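Long-range contacts in putative phosphosugar isomerases (Salmonella typhimurium LT2, PDB 3FKJ), which probably binds a sugar phosphate or related carbohydrate derivative and may isomerise it: residues A[211-222]-A[262-273]; A[221-229]-A[310-321]. One frame throughout, in Å; residues are numbered along the deposited sequence. Where two conformers were deposited one is given.

In the fold
Both contacts lie in the C-terminal α/β half of the chain, their centres about 9 Å apart. Contact 1 joins the two middle strands, 213-218 and 263-268, of a four-stranded parallel sheet; contact 2 packs helix 223-238, which directly follows strand 213-218, against helix 313-331 over one face of that sheet. Along the chain the segments alternate, 211-222 and 221-229 coming first, then 262-273, then 310-321. A probable hydrogen bond from His-317 to the carbonyl of Gln-268 and a salt bridge between Arg-272 and Glu-310 tie the end of strand 263-268 and the loop after it to segment 310-321. Pro-221 and Ser-222, the turn from strand 213-218 into helix 223-238, belong to both contacts and join the sheet to its helix layer.

Contact 1: residues A[211-222]-A[262-273]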
# COMPACT_ATOMS: atom_id res chain seq x y z
N GLU A 211 -8.80 21.82 12.17
CA GLU A 211 -7.76 20.80 12.28
C GLU A 211 -6.74 20.93 11.14
O GLU A 211 -7.10 21.15 9.98
CB GLU A 211 -8.38 19.40 12.30
CG GLU A 211 -9.41 19.20 13.44
CD GLU A 211 -8.78 19.29 14.82
OE1 GLU A 211 -7.54 19.34 14.91
OE2 GLU A 211 -9.52 19.33 15.83
N LYS A 212 -5.48 20.83 11.50
CA LYS A 212 -4.35 20.92 10.57
C LYS A 212 -3.77 19.54 10.21
O LYS A 212 -3.00 19.43 9.26
CB LYS A 212 -3.20 21.70 11.23
CG LYS A 212 -3.59 22.99 11.97
CD LYS A 212 -3.22 24.24 11.18
CE LYS A 212 -3.38 25.49 12.06
NZ LYS A 212 -3.06 26.75 11.32
N VAL A 213 -4.04 18.53 11.05
CA VAL A 213 -3.60 17.14 10.84
C VAL A 213 -4.78 16.20 11.09
O VAL A 213 -5.41 16.23 12.15
CB VAL A 213 -2.48 16.70 11.80
CG1 VAL A 213 -1.93 15.33 11.34
CG2 VAL A 213 -1.35 17.73 11.84
N VAL A 214 -5.09 15.38 10.10
CA VAL A 214 -6.14 14.38 10.23
C VAL A 214 -5.60 13.00 9.82
O VAL A 214 -5.00 12.86 8.74
CB VAL A 214 -7.39 14.77 9.39
CG1 VAL A 214 -8.42 13.62 9.37
CG2 VAL A 214 -8.00 16.06 9.92
N TYR A 215 -5.85 11.98 10.64
CA TYR A 215 -5.49 10.59 10.27
C TYR A 215 -6.74 9.80 9.75
O TYR A 215 -7.76 9.76 10.42
CB TYR A 215 -4.78 9.86 11.42
CG TYR A 215 -3.43 10.46 11.75
CD1 TYR A 215 -2.31 10.24 10.93
CD2 TYR A 215 -3.27 11.31 12.86
CE1 TYR A 215 -1.09 10.81 11.21
CE2 TYR A 215 -2.04 11.88 13.16
CZ TYR A 215 -0.94 11.63 12.32
OH TYR A 215 0.29 12.16 12.57
N MSE A 216 -6.63 9.28 8.52
CA MSE A 216 -7.61 8.37 7.92
C MSE A 216 -7.30 6.93 8.28
O MSE A 216 -6.12 6.50 8.32
CB MSE A 216 -7.60 8.47 6.40
CG MSE A 216 -7.99 9.84 5.85
SE MSE A 216 -9.64 10.57 6.53
CE MSE A 216 -10.75 8.91 6.11
N MSE A 217 -8.36 6.18 8.57
CA MSE A 217 -8.20 4.79 8.98
C MSE A 217 -9.33 3.91 8.42
O MSE A 217 -10.46 4.36 8.21
CB MSE A 217 -8.13 4.71 10.52
CG MSE A 217 -7.78 3.34 11.10
SE MSE A 217 -7.62 3.34 13.07
CE MSE A 217 -6.50 4.84 13.26
N GLY A 218 -8.98 2.66 8.20
CA GLY A 218 -9.84 1.66 7.65
C GLY A 218 -9.05 0.38 7.51
O GLY A 218 -7.83 0.34 7.70
N SER A 219 -9.77 -0.68 7.17
CA SER A 219 -9.18 -1.98 6.95
C SER A 219 -9.92 -2.69 5.88
O SER A 219 -10.99 -2.25 5.47
CB SER A 219 -9.24 -2.82 8.24
OG SER A 219 -10.59 -3.11 8.59
N GLY A 220 -9.41 -3.84 5.47
CA GLY A 220 -10.11 -4.67 4.47
C GLY A 220 -10.62 -3.92 3.27
O GLY A 220 -9.84 -3.25 2.60
N PRO A 221 -11.94 -3.99 2.99
CA PRO A 221 -12.45 -3.42 1.75
C PRO A 221 -12.46 -1.89 1.76
O PRO A 221 -12.57 -1.28 0.70
CB PRO A 221 -13.90 -3.94 1.71
CG PRO A 221 -14.27 -4.00 3.13
CD PRO A 221 -13.05 -4.53 3.81
N SER A 222 -12.41 -1.29 2.95
CA SER A 222 -12.46 0.17 3.10
C SER A 222 -11.10 0.90 3.11
O SER A 222 -11.07 2.13 3.20
CB SER A 222 -13.20 0.52 4.39
OG SER A 222 -14.50 -0.00 4.47
N THR A 262 -6.45 14.18 19.07
CA THR A 262 -5.81 13.78 17.83
C THR A 262 -6.89 13.32 16.89
O THR A 262 -7.67 12.46 17.24
CB THR A 262 -4.81 12.65 18.02
OG1 THR A 262 -3.83 13.04 18.97
CG2 THR A 262 -4.15 12.31 16.66
N PRO A 263 -7.00 13.96 15.71
CA PRO A 263 -8.14 13.65 14.82
C PRO A 263 -7.96 12.39 13.97
O PRO A 263 -6.98 12.25 13.27
CB PRO A 263 -8.26 14.91 13.95
CG PRO A 263 -7.39 15.95 14.63
CD PRO A 263 -6.25 15.11 15.18
N PHE A 264 -8.92 11.48 14.07
CA PHE A 264 -9.01 10.28 13.26
C PHE A 264 -10.40 10.20 12.62
O PHE A 264 -11.41 10.34 13.30
CB PHE A 264 -8.85 9.02 14.13
CG PHE A 264 -7.54 8.93 14.84
CD1 PHE A 264 -6.46 8.29 14.24
CD2 PHE A 264 -7.38 9.44 16.12
CE1 PHE A 264 -5.24 8.18 14.89
CE2 PHE A 264 -6.17 9.33 16.78
CZ PHE A 264 -5.08 8.70 16.13
N ILE A 265 -10.44 9.93 11.33
CA ILE A 265 -11.65 9.53 10.65
C ILE A 265 -11.47 8.04 10.30
O ILE A 265 -10.57 7.68 9.50
CB ILE A 265 -11.92 10.38 9.36
CG1 ILE A 265 -11.87 11.88 9.71
CG2 ILE A 265 -13.27 9.93 8.71
CD1 ILE A 265 -11.61 12.85 8.57
N LEU A 266 -12.29 7.20 10.93
CA LEU A 266 -12.31 5.75 10.72
C LEU A 266 -13.46 5.42 9.80
O LEU A 266 -14.61 5.74 10.07
CB LEU A 266 -12.44 4.97 12.03
CG LEU A 266 -12.58 3.43 11.99
CD1 LEU A 266 -11.31 2.81 11.45
CD2 LEU A 266 -12.86 2.88 13.36
N LEU A 267 -13.12 4.79 8.68
CA LEU A 267 -14.10 4.23 7.75
C LEU A 267 -14.23 2.77 8.08
O LEU A 267 -13.48 1.97 7.57
CB LEU A 267 -13.63 4.40 6.31
CG LEU A 267 -13.26 5.84 5.89
CD1 LEU A 267 -12.98 5.81 4.45
CD2 LEU A 267 -14.36 6.84 6.21
N GLN A 268 -15.19 2.48 8.95
CA GLN A 268 -15.43 1.13 9.48
C GLN A 268 -16.20 0.27 8.46
O GLN A 268 -17.12 0.74 7.77
CB GLN A 268 -16.20 1.19 10.82
CG GLN A 268 -16.41 -0.16 11.48
CD GLN A 268 -16.94 -0.07 12.90
OE1 GLN A 268 -17.58 0.92 13.27
NE2 GLN A 268 -16.69 -1.11 13.70
N SER A 269 -15.79 -1.00 8.39
CA SER A 269 -16.33 -1.96 7.45
C SER A 269 -17.28 -2.94 8.12
O SER A 269 -17.21 -3.17 9.36
CB SER A 269 -15.20 -2.79 6.82
OG SER A 269 -14.27 -2.00 6.11
N SER A 270 -18.15 -3.52 7.30
CA SER A 270 -18.86 -4.73 7.68
C SER A 270 -17.94 -5.91 7.44
O SER A 270 -16.86 -5.80 6.85
CB SER A 270 -20.13 -4.89 6.83
OG SER A 270 -19.78 -5.28 5.51
N GLY A 271 -18.40 -7.08 7.86
CA GLY A 271 -17.74 -8.29 7.51
C GLY A 271 -16.45 -8.52 8.26
O GLY A 271 -16.29 -8.08 9.40
N ARG A 272 -15.53 -9.22 7.61
CA ARG A 272 -14.45 -9.93 8.33
C ARG A 272 -13.42 -9.08 9.08
O ARG A 272 -12.94 -9.52 10.15
CB ARG A 272 -13.74 -10.89 7.38
CG ARG A 272 -14.64 -12.08 7.01
CD ARG A 272 -14.09 -12.81 5.80
NE ARG A 272 -14.10 -11.99 4.59
CZ ARG A 272 -13.53 -12.34 3.43
NH1 ARG A 272 -12.91 -13.49 3.31
NH2 ARG A 272 -13.58 -11.55 2.37
N THR A 273 -13.11 -7.88 8.58
CA THR A 273 -12.09 -7.02 9.19
C THR A 273 -12.66 -6.05 10.24
O THR A 273 -11.92 -5.36 10.93
CB THR A 273 -11.23 -6.29 8.11
OG1 THR A 273 -12.01 -5.26 7.48
CG2 THR A 273 -10.75 -7.31 7.06
O HOH W 1 -12.65 -0.52 7.71
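Strands 213-218 and 263-268 run parallel, their axes 4.6 Å apart at 18°, with Tyr-215 beside Phe-264, Met-216 beside Ile-265 and Met-217 beside Leu-266. Four backbone bonds join them: Tyr-215 N to Pro-263 O, Ile-265 N to Tyr-215 O, Met-217 N to Ile-265 O and Leu-267 N to Met-217 O. On one face the selenium of Met-216 lies alongside Ile-265, with SE 3.6 Å from CB; bends at chi2 and chi3 fold the methyl back over Ile-265 toward Leu-267. Val-214 CG1 presses on Ile-265 CD1 at 3.4 Å, a tight fit. The other face carries the rings of Tyr-215 and Phe-264, their planes 33° apart, and Met-217, whose CE, in the conformer described, reaches Phe-264 CD1 at 3.6 Å while its CG touches Leu-266 CD1. The Tyr-215 hydroxyl bonds to Asn-241 of the second subunit. Beyond the strand ends the contact turns polar. Ser-222 OG and Ser-269 OG share a hydrogen bond of 2.6 Å, and a water accepts from Ser-219 N (2.9 Å) and lies within bonding distance of Leu-267 O and Ser-269 OG, bridging the two segments. Thr-273 OG1 donates to Ser-219 OG (2.8 Å), which also bonds Asp-277, while Gly-220 N bonds Glu-78 of the second subunit. Adjacent central strands with serine-rich loops at their C-terminal ends are characteristic of the SIS fold, where such loops commonly receive the phosphate of a sugar phosphate; the loops after these two strands are placed where such a site would lie, but no sugar is bound here to confirm it.

Contact 2: residues A[221-229]-A[310-321]; sequences PSFGAAHQE and EYFCGLLHNCVL. With SCN (thiocyanate ion), chain C.
Pro-221 and Gly-314 meet where the two backbones come closest: Pro-221 O lies 3.4 Å from Gly-314 CA, and because glycine has no side chain the CA atoms of Ser-222 and Gly-314 can approach to 4.2 Å. The proline ring rests with CG against Cys-313 CB (3.7 Å) and close to the carbonyl of Glu-310. Next to it, the edge of the His-317 imidazole faces Ser-222 OG, whose hydrogen-bond partner is Ser-269 and which lies near the ring plane, 3.1 Å from His-317 CD2; the ring's NE2 bonds the carbonyl of Gln-268, a link that helps fix its rotation. Ala-225 CB packs against Gly-314 O, His-317 CB and Asn-318 OD1. Here helices 223-238 and 313-331, inclined by 30° in their short segments, pack side by side as helices of an α/β sandwich, with Leu-267 of the central sheet beneath Ala-225, His-317 and Leu-321. Against this buried part, the partly exposed Gln-228 and Asn-318 form a more open, water-bridged edge. Their side chains cross at about a right angle, and two waters mediate: one donates to Ala-225 O and Asn-318 OD1, the other to Gln-228 OE1, which also bonds Thr-53, while accepting from Asn-318 ND2. That same ND2 donates to the nitrogen of a thiocyanate ion, 3.2 Å away, probably from the crystallisation liquor. Toward the buried side Leu-321 CD1 lies 3.5 Å from Glu-229 OE1, a carboxylate oxygen that also bonds Asn-325.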
# COMPACT_ATOMS: atom_id res chain seq x y z
N PRO A 221 -11.94 -3.99 2.99
CA PRO A 221 -12.45 -3.42 1.75
C PRO A 221 -12.46 -1.89 1.76
O PRO A 221 -12.57 -1.28 0.70
CB PRO A 221 -13.90 -3.94 1.71
CG PRO A 221 -14.27 -4.00 3.13
CD PRO A 221 -13.05 -4.53 3.81
N SER A 222 -12.41 -1.29 2.95
CA SER A 222 -12.46 0.17 3.10
C SER A 222 -11.10 0.90 3.11
O SER A 222 -11.07 2.13 3.20
CB SER A 222 -13.20 0.52 4.39
OG SER A 222 -14.50 -0.00 4.47
N PHE A 223 -9.98 0.16 3.08
CA PHE A 223 -8.71 0.77 3.23
C PHE A 223 -8.36 1.70 2.05
O PHE A 223 -7.82 2.78 2.25
CB PHE A 223 -7.60 -0.25 3.50
CG PHE A 223 -6.27 0.40 3.64
CD1 PHE A 223 -6.02 1.21 4.72
CD2 PHE A 223 -5.32 0.29 2.67
CE1 PHE A 223 -4.83 1.88 4.85
CE2 PHE A 223 -4.11 0.94 2.81
CZ PHE A 223 -3.87 1.72 3.92
N GLY A 224 -8.74 1.32 0.84
CA GLY A 224 -8.52 2.19 -0.32
C GLY A 224 -9.20 3.53 -0.16
O GLY A 224 -8.63 4.58 -0.44
N ALA A 225 -10.43 3.48 0.26
CA ALA A 225 -11.23 4.68 0.55
C ALA A 225 -10.58 5.62 1.58
O ALA A 225 -10.67 6.85 1.49
CB ALA A 225 -12.60 4.27 1.02
N ALA A 226 -9.92 5.03 2.56
CA ALA A 226 -9.30 5.78 3.60
C ALA A 226 -8.07 6.49 3.04
O ALA A 226 -7.85 7.66 3.31
CB ALA A 226 -8.97 4.87 4.78
N HIS A 227 -7.29 5.76 2.26
CA HIS A 227 -6.14 6.32 1.66
C HIS A 227 -6.50 7.40 0.64
O HIS A 227 -5.87 8.45 0.62
CB HIS A 227 -5.27 5.23 1.05
CG HIS A 227 -3.97 5.75 0.55
ND1 HIS A 227 -3.02 6.26 1.39
CD2 HIS A 227 -3.50 5.92 -0.72
CE1 HIS A 227 -1.99 6.68 0.68
NE2 HIS A 227 -2.25 6.48 -0.60
N GLN A 228 -7.50 7.12 -0.20
CA GLN A 228 -7.97 8.08 -1.13
C GLN A 228 -8.40 9.38 -0.44
O GLN A 228 -8.03 10.46 -0.87
CB GLN A 228 -9.12 7.50 -1.94
CG GLN A 228 -9.68 8.39 -3.05
CD GLN A 228 -10.69 7.65 -3.86
OE1 GLN A 228 -10.51 6.45 -4.22
NE2 GLN A 228 -11.79 8.31 -4.10
N GLU A 229 -9.21 9.28 0.61
CA GLU A 229 -9.62 10.46 1.32
C GLU A 229 -8.42 11.25 1.78
O GLU A 229 -8.38 12.48 1.71
CB GLU A 229 -10.48 10.09 2.51
CG GLU A 229 -10.97 11.26 3.35
CD GLU A 229 -12.14 12.07 2.71
OE1 GLU A 229 -12.67 11.76 1.63
OE2 GLU A 229 -12.51 13.06 3.35
N GLU A 310 -19.69 -7.00 2.22
CA GLU A 310 -18.37 -6.56 2.67
C GLU A 310 -17.63 -5.96 1.49
O GLU A 310 -16.96 -4.95 1.65
CB GLU A 310 -17.59 -7.73 3.26
CG GLU A 310 -16.12 -7.44 3.57
CD GLU A 310 -15.36 -8.68 3.97
OE1 GLU A 310 -15.92 -9.50 4.72
OE2 GLU A 310 -14.21 -8.83 3.53
N TYR A 311 -17.76 -6.56 0.30
CA TYR A 311 -17.01 -6.11 -0.88
C TYR A 311 -17.41 -4.72 -1.41
O TYR A 311 -16.68 -4.16 -2.22
CB TYR A 311 -17.04 -7.17 -1.99
CG TYR A 311 -16.32 -8.46 -1.61
CD1 TYR A 311 -15.02 -8.44 -1.15
CD2 TYR A 311 -16.96 -9.68 -1.66
CE1 TYR A 311 -14.38 -9.56 -0.76
CE2 TYR A 311 -16.30 -10.84 -1.29
CZ TYR A 311 -15.01 -10.77 -0.83
OH TYR A 311 -14.29 -11.89 -0.44
N PHE A 312 -18.53 -4.16 -0.93
CA PHE A 312 -19.02 -2.84 -1.38
C PHE A 312 -18.72 -1.72 -0.40
O PHE A 312 -19.10 -0.56 -0.65
CB PHE A 312 -20.56 -2.83 -1.58
CG PHE A 312 -21.02 -3.74 -2.65
CD1 PHE A 312 -21.13 -5.10 -2.41
CD2 PHE A 312 -21.33 -3.24 -3.92
CE1 PHE A 312 -21.56 -5.97 -3.42
CE2 PHE A 312 -21.73 -4.10 -4.92
CZ PHE A 312 -21.84 -5.48 -4.67
N CYS A 313 -18.09 -2.06 0.74
CA CYS A 313 -17.80 -1.07 1.78
C CYS A 313 -16.97 0.10 1.27
O CYS A 313 -17.27 1.23 1.60
CB CYS A 313 -17.13 -1.70 3.00
SG CYS A 313 -18.28 -2.65 4.01
N GLY A 314 -15.95 -0.17 0.47
CA GLY A 314 -15.09 0.91 -0.03
C GLY A 314 -15.87 1.84 -0.94
O GLY A 314 -15.79 3.04 -0.82
N LEU A 315 -16.61 1.25 -1.87
CA LEU A 315 -17.47 2.00 -2.78
C LEU A 315 -18.50 2.86 -2.05
O LEU A 315 -18.70 4.02 -2.37
CB LEU A 315 -18.20 1.03 -3.70
CG LEU A 315 -17.39 0.22 -4.70
CD1 LEU A 315 -18.36 -0.63 -5.49
CD2 LEU A 315 -16.59 1.12 -5.61
N LEU A 316 -19.12 2.30 -1.03
CA LEU A 316 -20.05 3.10 -0.24
C LEU A 316 -19.37 4.28 0.47
O LEU A 316 -19.93 5.39 0.48
CB LEU A 316 -20.79 2.21 0.76
CG LEU A 316 -21.83 2.88 1.66
CD1 LEU A 316 -22.98 3.47 0.86
CD2 LEU A 316 -22.33 1.85 2.65
N HIS A 317 -18.21 4.03 1.12
CA HIS A 317 -17.51 5.11 1.80
C HIS A 317 -17.15 6.22 0.82
O HIS A 317 -17.35 7.36 1.12
CB HIS A 317 -16.22 4.63 2.50
CG HIS A 317 -16.46 3.85 3.77
ND1 HIS A 317 -17.07 4.39 4.88
CD2 HIS A 317 -16.15 2.57 4.10
CE1 HIS A 317 -17.14 3.48 5.83
NE2 HIS A 317 -16.59 2.37 5.38
N ASN A 318 -16.62 5.89 -0.37
CA ASN A 318 -16.28 6.91 -1.37
C ASN A 318 -17.48 7.85 -1.58
O ASN A 318 -17.35 9.06 -1.58
CB ASN A 318 -15.93 6.29 -2.75
CG ASN A 318 -14.56 5.60 -2.83
OD1 ASN A 318 -13.68 5.73 -1.97
ND2 ASN A 318 -14.36 4.89 -3.94
N CYS A 319 -18.66 7.28 -1.72
CA CYS A 319 -19.87 8.06 -1.94
C CYS A 319 -20.34 8.87 -0.72
O CYS A 319 -20.71 10.03 -0.86
CB CYS A 319 -21.01 7.15 -2.42
SG CYS A 319 -20.66 6.30 -3.98
N VAL A 320 -20.33 8.25 0.45
CA VAL A 320 -20.81 8.90 1.67
C VAL A 320 -19.90 10.07 2.02
O VAL A 320 -20.38 11.12 2.46
CB VAL A 320 -20.92 7.88 2.84
CG1 VAL A 320 -20.91 8.58 4.20
CG2 VAL A 320 -22.18 6.98 2.68
N LEU A 321 -18.60 9.90 1.78
CA LEU A 321 -17.60 10.94 2.04
C LEU A 321 -17.81 12.21 1.23
O LEU A 321 -17.46 13.29 1.71
CB LEU A 321 -16.15 10.39 1.81
CG LEU A 321 -15.54 9.55 2.94
CD1 LEU A 321 -14.29 8.80 2.47
CD2 LEU A 321 -15.25 10.41 4.17
S SCN C . -19.05 3.75 -6.34
C SCN C . -17.66 4.83 -6.12
N SCN C . -16.73 5.52 -5.99
O HOH W 2 -12.59 7.53 -0.32
O HOH W 3 -11.52 3.81 -3.95